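Geranyltranstransferase (Stenotrophomonas maltophilia, PDB 7LBJ) probably makes farnesyl diphosphate or a longer polyprenyl diphosphate by magnesium-dependent prenyl transfer, as other trans-prenyl diphosphate synthases do. Local coordinates at residues V60-H65 against D286-L291; D217-A222 against A272-I277. All coordinates share one frame; numbering follows the deposited sequence.

Interaction 1: V60-H65 against D286-L291; sequences VYASGH and DALRAL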
loop_
_atom_site.group_PDB
_atom_site.type_symbol
_atom_site.label_atom_id
_atom_site.label_comp_id
_atom_site.label_asym_id
_atom_site.label_seq_id
_atom_site.Cartn_x
_atom_site.Cartn_y
_atom_site.Cartn_z
ATOM N N VAL A 60 -7.066 -18.693 0.076
ATOM C CA VAL A 60 -8.300 -17.969 0.398
ATOM C C VAL A 60 -9.517 -18.797 0.003
ATOM O O VAL A 60 -10.452 -18.993 0.791
ATOM C CB VAL A 60 -8.322 -16.588 -0.294
ATOM C CG1 VAL A 60 -9.689 -15.920 -0.099
ATOM C CG2 VAL A 60 -7.201 -15.683 0.260
ATOM N N TYR A 61 -9.536 -19.284 -1.236
ATOM C CA TYR A 61 -10.693 -20.046 -1.686
ATOM C C TYR A 61 -10.847 -21.338 -0.886
ATOM O O TYR A 61 -11.966 -21.719 -0.523
ATOM C CB TYR A 61 -10.562 -20.361 -3.167
ATOM C CG TYR A 61 -10.732 -19.183 -4.112
ATOM C CD1 TYR A 61 -11.920 -18.443 -4.141
ATOM C CD2 TYR A 61 -9.726 -18.857 -5.022
ATOM C CE1 TYR A 61 -12.090 -17.377 -5.059
ATOM C CE2 TYR A 61 -9.891 -17.798 -5.955
ATOM C CZ TYR A 61 -11.061 -17.069 -5.956
ATOM O OH TYR A 61 -11.209 -16.043 -6.870
ATOM N N ALA A 62 -9.736 -22.032 -0.626
ATOM C CA ALA A 62 -9.802 -23.332 0.042
ATOM C C ALA A 62 -10.242 -23.167 1.486
ATOM O O ALA A 62 -10.965 -24.012 2.029
ATOM C CB ALA A 62 -8.442 -24.038 -0.010
ATOM N N SER A 63 -9.808 -22.084 2.123
ATOM C CA SER A 63 -10.251 -21.792 3.482
ATOM C C SER A 63 -11.735 -21.452 3.498
ATOM O O SER A 63 -12.491 -21.957 4.338
ATOM C CB SER A 63 -9.416 -20.648 4.062
ATOM O OG SER A 63 -9.742 -20.383 5.415
ATOM N N GLY A 64 -12.172 -20.591 2.576
ATOM C CA GLY A 64 -13.594 -20.308 2.491
ATOM C C GLY A 64 -14.388 -21.557 2.179
ATOM O O GLY A 64 -15.530 -21.708 2.631
ATOM N N HIS A 65 -13.782 -22.479 1.422
ATOM C CA HIS A 65 -14.471 -23.697 1.003
ATOM C C HIS A 65 -14.837 -24.571 2.195
ATOM O O HIS A 65 -15.838 -25.309 2.144
ATOM C CB HIS A 65 -13.577 -24.454 0.009
ATOM C CG HIS A 65 -14.214 -25.665 -0.596
ATOM N ND1 HIS A 65 -15.234 -25.585 -1.517
ATOM C CD2 HIS A 65 -13.962 -26.985 -0.422
ATOM C CE1 HIS A 65 -15.589 -26.807 -1.885
ATOM N NE2 HIS A 65 -14.831 -27.675 -1.234
ATOM N N ASP A 286 -10.482 -31.105 2.051
ATOM C CA ASP A 286 -9.557 -31.749 1.121
ATOM C C ASP A 286 -8.761 -30.741 0.302
ATOM O O ASP A 286 -7.607 -31.015 -0.053
ATOM C CB ASP A 286 -10.302 -32.716 0.190
ATOM C CG ASP A 286 -10.540 -34.077 0.830
ATOM O OD1 ASP A 286 -9.961 -34.346 1.904
ATOM O OD2 ASP A 286 -11.293 -34.887 0.258
ATOM N N ALA A 287 -9.350 -29.584 -0.033
ATOM C CA ALA A 287 -8.600 -28.577 -0.778
ATOM C C ALA A 287 -7.445 -28.032 0.060
ATOM O O ALA A 287 -6.301 -27.965 -0.411
ATOM C CB ALA A 287 -9.527 -27.448 -1.234
ATOM N N LEU A 288 -7.712 -27.656 1.311
ATOM C CA LEU A 288 -6.619 -27.215 2.175
ATOM C C LEU A 288 -5.586 -28.321 2.348
ATOM O O LEU A 288 -4.377 -28.062 2.313
ATOM C CB LEU A 288 -7.146 -26.774 3.543
ATOM C CG LEU A 288 -7.676 -25.352 3.683
ATOM C CD1 LEU A 288 -8.140 -25.132 5.111
ATOM C CD2 LEU A 288 -6.594 -24.338 3.317
ATOM N N ARG A 289 -6.045 -29.565 2.519
ATOM C CA ARG A 289 -5.106 -30.670 2.696
ATOM C C ARG A 289 -4.188 -30.787 1.497
ATOM O O ARG A 289 -2.995 -31.073 1.645
ATOM C CB ARG A 289 -5.848 -31.985 2.907
ATOM C CG ARG A 289 -6.434 -32.178 4.296
ATOM C CD ARG A 289 -7.293 -33.459 4.307
ATOM N NE ARG A 289 -7.944 -33.638 5.599
ATOM C CZ ARG A 289 -9.251 -33.761 5.786
ATOM N NH1 ARG A 289 -10.099 -33.839 4.767
ATOM N NH2 ARG A 289 -9.719 -33.833 7.027
ATOM N N ALA A 290 -4.724 -30.545 0.296
ATOM C CA ALA A 290 -3.922 -30.701 -0.908
ATOM C C ALA A 290 -2.953 -29.550 -1.102
ATOM O O ALA A 290 -1.901 -29.740 -1.728
ATOM C CB ALA A 290 -4.828 -30.860 -2.139
ATOM N N LEU A 291 -3.283 -28.356 -0.599
ATOM C CA LEU A 291 -2.306 -27.271 -0.619
ATOM C C LEU A 291 -1.140 -27.580 0.309
ATOM O O LEU A 291 0.012 -27.271 -0.007
ATOM C CB LEU A 291 -2.964 -25.937 -0.238
ATOM C CG LEU A 291 -4.024 -25.433 -1.218
ATOM C CD1 LEU A 291 -4.764 -24.210 -0.671
ATOM C CD2 LEU A 291 -3.390 -25.116 -2.572
HETATM O O HOH W 1 -10.548 -26.839 2.067
#
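The methyl of Ala62 stands at the centre of this contact, met by three apolar side chains of the helix across from it. Ala287 faces it methyl to methyl, CB to CB at 3.8 Å, and the same Ala62 CB touches Leu288 CD2 at 3.8 Å and Leu291 CD1 at 3.7 Å. Alanine suits both facing positions because so short a side chain allows the backbones to come close: the CA atoms of Ala62 and Ala287 are 5.4 Å apart, and the two local helix axes approach to 8.5 Å. Leu288 reaches the contact less directly, since its CB does not point straight at the other helix. Its CG lies beside its own backbone N and anti to the carbonyl carbon (chi1 -84°), and from there Leu288 CD2 lies against Ala62 and comes within 4.1 Å of Ser63 N. Leu291, one turn after Ala287, uses its CD1 branch; beyond the contact it also packs on Leu58, Leu59 and Met55 of helix 55-65.

The arrangement belongs to the all-helical isoprenoid synthase fold, in which segments 60-65 and 286-291, from helices 55-65 and 286-297, run roughly antiparallel, 144° between their directions. A water enters beside the alanines and links the backbones, donating to Ala62 O at 2.9 Å and accepting from Leu288 N at 3.0 Å. It suits Leu288, which lies in the first turn of helix 286-297, where an N-H has no carbonyl of the same helix one turn earlier to bond to. In one of its two conformers Ser63 bonds Val195 O through its hydroxyl. On the second helix Arg289 NH1 forms a salt bridge with Asp286 OD1, approaching from above the carboxylate plane, while Arg289 NH2 bonds the carbonyls of Leu278 and Tyr281.

Interaction 2: D217-A222 against A272-I277; sequences DALGLA and ARMQSI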
loop_
_atom_site.group_PDB
_atom_site.type_symbol
_atom_site.label_atom_id
_atom_site.label_comp_id
_atom_site.label_asym_id
_atom_site.label_seq_id
_atom_site.Cartn_x
_atom_site.Cartn_y
_atom_site.Cartn_z
ATOM N N ASP A 217 0.365 -21.341 9.666
ATOM C CA ASP A 217 1.707 -21.057 10.168
ATOM C C ASP A 217 2.669 -22.163 9.742
ATOM O O ASP A 217 3.743 -21.898 9.188
ATOM C CB ASP A 217 1.647 -20.932 11.692
ATOM C CG ASP A 217 2.907 -20.329 12.301
ATOM O OD1 ASP A 217 3.655 -19.624 11.601
ATOM O OD2 ASP A 217 3.145 -20.559 13.508
ATOM N N ALA A 218 2.286 -23.420 9.979
ATOM C CA ALA A 218 3.137 -24.539 9.560
ATOM C C ALA A 218 3.319 -24.571 8.047
ATOM O O ALA A 218 4.423 -24.864 7.559
ATOM C CB ALA A 218 2.562 -25.868 10.058
ATOM N N LEU A 219 2.252 -24.279 7.281
ATOM C CA LEU A 219 2.360 -24.337 5.825
ATOM C C LEU A 219 3.366 -23.324 5.285
ATOM O O LEU A 219 4.140 -23.635 4.361
ATOM C CB LEU A 219 0.984 -24.117 5.176
ATOM C CG LEU A 219 0.893 -24.373 3.672
ATOM C CD1 LEU A 219 -0.474 -24.933 3.343
ATOM C CD2 LEU A 219 1.110 -23.093 2.898
ATOM N N GLY A 220 3.348 -22.098 5.815
ATOM C CA GLY A 220 4.254 -21.087 5.313
ATOM C C GLY A 220 5.708 -21.466 5.529
ATOM O O GLY A 220 6.554 -21.236 4.659
ATOM N N LEU A 221 6.016 -22.051 6.685
ATOM C CA LEU A 221 7.380 -22.537 6.911
ATOM C C LEU A 221 7.683 -23.745 6.026
ATOM O O LEU A 221 8.753 -23.810 5.407
ATOM C CB LEU A 221 7.590 -22.884 8.386
ATOM C CG LEU A 221 8.994 -23.378 8.765
ATOM C CD1 LEU A 221 10.042 -22.357 8.357
ATOM C CD2 LEU A 221 9.133 -23.694 10.295
ATOM N N ALA A 222 6.743 -24.693 5.924
ATOM C CA ALA A 222 6.974 -25.871 5.097
ATOM C C ALA A 222 7.356 -25.485 3.678
ATOM O O ALA A 222 8.280 -26.064 3.090
ATOM C CB ALA A 222 5.731 -26.770 5.093
ATOM N N ALA A 272 3.336 -33.781 8.514
ATOM C CA ALA A 272 2.473 -34.512 9.427
ATOM C C ALA A 272 1.672 -33.558 10.304
ATOM O O ALA A 272 0.482 -33.783 10.556
ATOM C CB ALA A 272 3.303 -35.462 10.286
ATOM N N ARG A 273 2.306 -32.478 10.767
ATOM C CA ARG A 273 1.616 -31.533 11.634
ATOM C C ARG A 273 0.414 -30.920 10.922
ATOM O O ARG A 273 -0.684 -30.849 11.481
ATOM C CB ARG A 273 2.579 -30.432 12.085
ATOM C CG ARG A 273 2.035 -29.628 13.257
ATOM C CD ARG A 273 2.713 -28.272 13.319
ATOM N NE ARG A 273 4.155 -28.405 13.529
ATOM C CZ ARG A 273 4.978 -27.374 13.669
ATOM N NH1 ARG A 273 4.528 -26.119 13.665
ATOM N NH2 ARG A 273 6.282 -27.603 13.809
ATOM N N MET A 274 0.600 -30.494 9.674
ATOM C CA MET A 274 -0.502 -29.886 8.933
ATOM C C MET A 274 -1.676 -30.848 8.814
ATOM O O MET A 274 -2.824 -30.467 9.063
ATOM C CB MET A 274 -0.025 -29.420 7.552
ATOM C CG MET A 274 0.826 -28.162 7.633
ATOM S SD MET A 274 1.267 -27.517 6.009
ATOM C CE MET A 274 2.338 -28.848 5.421
ATOM N N GLN A 275 -1.410 -32.110 8.452
ATOM C CA GLN A 275 -2.512 -33.054 8.302
ATOM C C GLN A 275 -3.208 -33.324 9.636
ATOM O O GLN A 275 -4.439 -33.425 9.679
ATOM C CB GLN A 275 -2.016 -34.345 7.656
ATOM C CG GLN A 275 -1.474 -34.138 6.209
ATOM C CD GLN A 275 -2.479 -33.505 5.224
ATOM O OE1 GLN A 275 -3.669 -33.837 5.221
ATOM N NE2 GLN A 275 -1.986 -32.600 4.370
ATOM N N SER A 276 -2.450 -33.412 10.740
ATOM C CA SER A 276 -3.068 -33.660 12.048
ATOM C C SER A 276 -4.010 -32.534 12.470
ATOM O O SER A 276 -4.990 -32.782 13.192
ATOM C CB SER A 276 -1.989 -33.835 13.122
ATOM O OG SER A 276 -1.452 -32.551 13.472
ATOM N N ILE A 277 -3.703 -31.292 12.089
ATOM C CA ILE A 277 -4.529 -30.157 12.520
ATOM C C ILE A 277 -5.906 -30.237 11.887
ATOM O O ILE A 277 -6.910 -29.876 12.514
ATOM C CB ILE A 277 -3.841 -28.817 12.199
ATOM C CG1 ILE A 277 -2.552 -28.679 13.010
ATOM C CG2 ILE A 277 -4.772 -27.606 12.519
ATOM C CD1 ILE A 277 -1.591 -27.641 12.437
#
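Met274 lays its thioether against Leu219, the two side chains crossing at about a right angle. The sulphur sits close to the helix backbone, with Met274 SD 3.4 Å from Leu219 CA and 3.5 Å from Leu219 CB. On either side of the sulphur the chain meets an alanine: Met274 CG touches Ala218 CB at 3.8 Å, and Met274 CE reaches Ala222 CB at 4.0 Å. That last contact depends on a bend at the end of the chain, where chi3 of -67° swings CE out of line with the extended CA-CB-CG-SD part. A long, unbranched and easily bent methionine fits well here, because it can follow one turn of the opposite helix past two small alanines. Leu219 has its CG anti to the backbone N (chi1 -170°), which puts Leu219 CG 3.9 Å from Met274 SD; its side chain also touches Ile191 of helix 176-201.

At the exposed margin Arg273 meets Ala218 CB with both CD and the guanidinium NH1, each at 4.1 Å. Its chain turns at chi3, and the guanidinium stands obliquely to that methyl while NH2 forms a salt bridge with Glu269 of the same helix. The local axes, 9.6 Å apart, cross at -157°, so segments 217-222 and 272-277 pair nearly antiparallel. Their helices, 206-233 and 260-277, pack as neighbours in the all-helical isoprenoid synthase fold, and further along helix 206-233 carries the sequence DDILD, consistent with the second aspartate-rich motif of the polyprenyl synthases.

Interaction 2 is nested within the chain segment closed by interaction 1, and their centres lie 13 Å apart. Helices 260-277 and 286-297 follow one another in the chain, so each lends one segment to a different contact. Gln275 NE2 lies 3.3 Å from Arg289 O in a probable hydrogen bond, and Leu219 CD1 packs on Leu291 C at 4.1 Å. Met274 also touches Ala292 and Val296 of helix 286-297. Together the contacts tie the C-terminal helices both to helix 55-65, early in the chain, and to helix 206-233, whose later aspartate-rich sequence is probably part of the magnesium-diphosphate site.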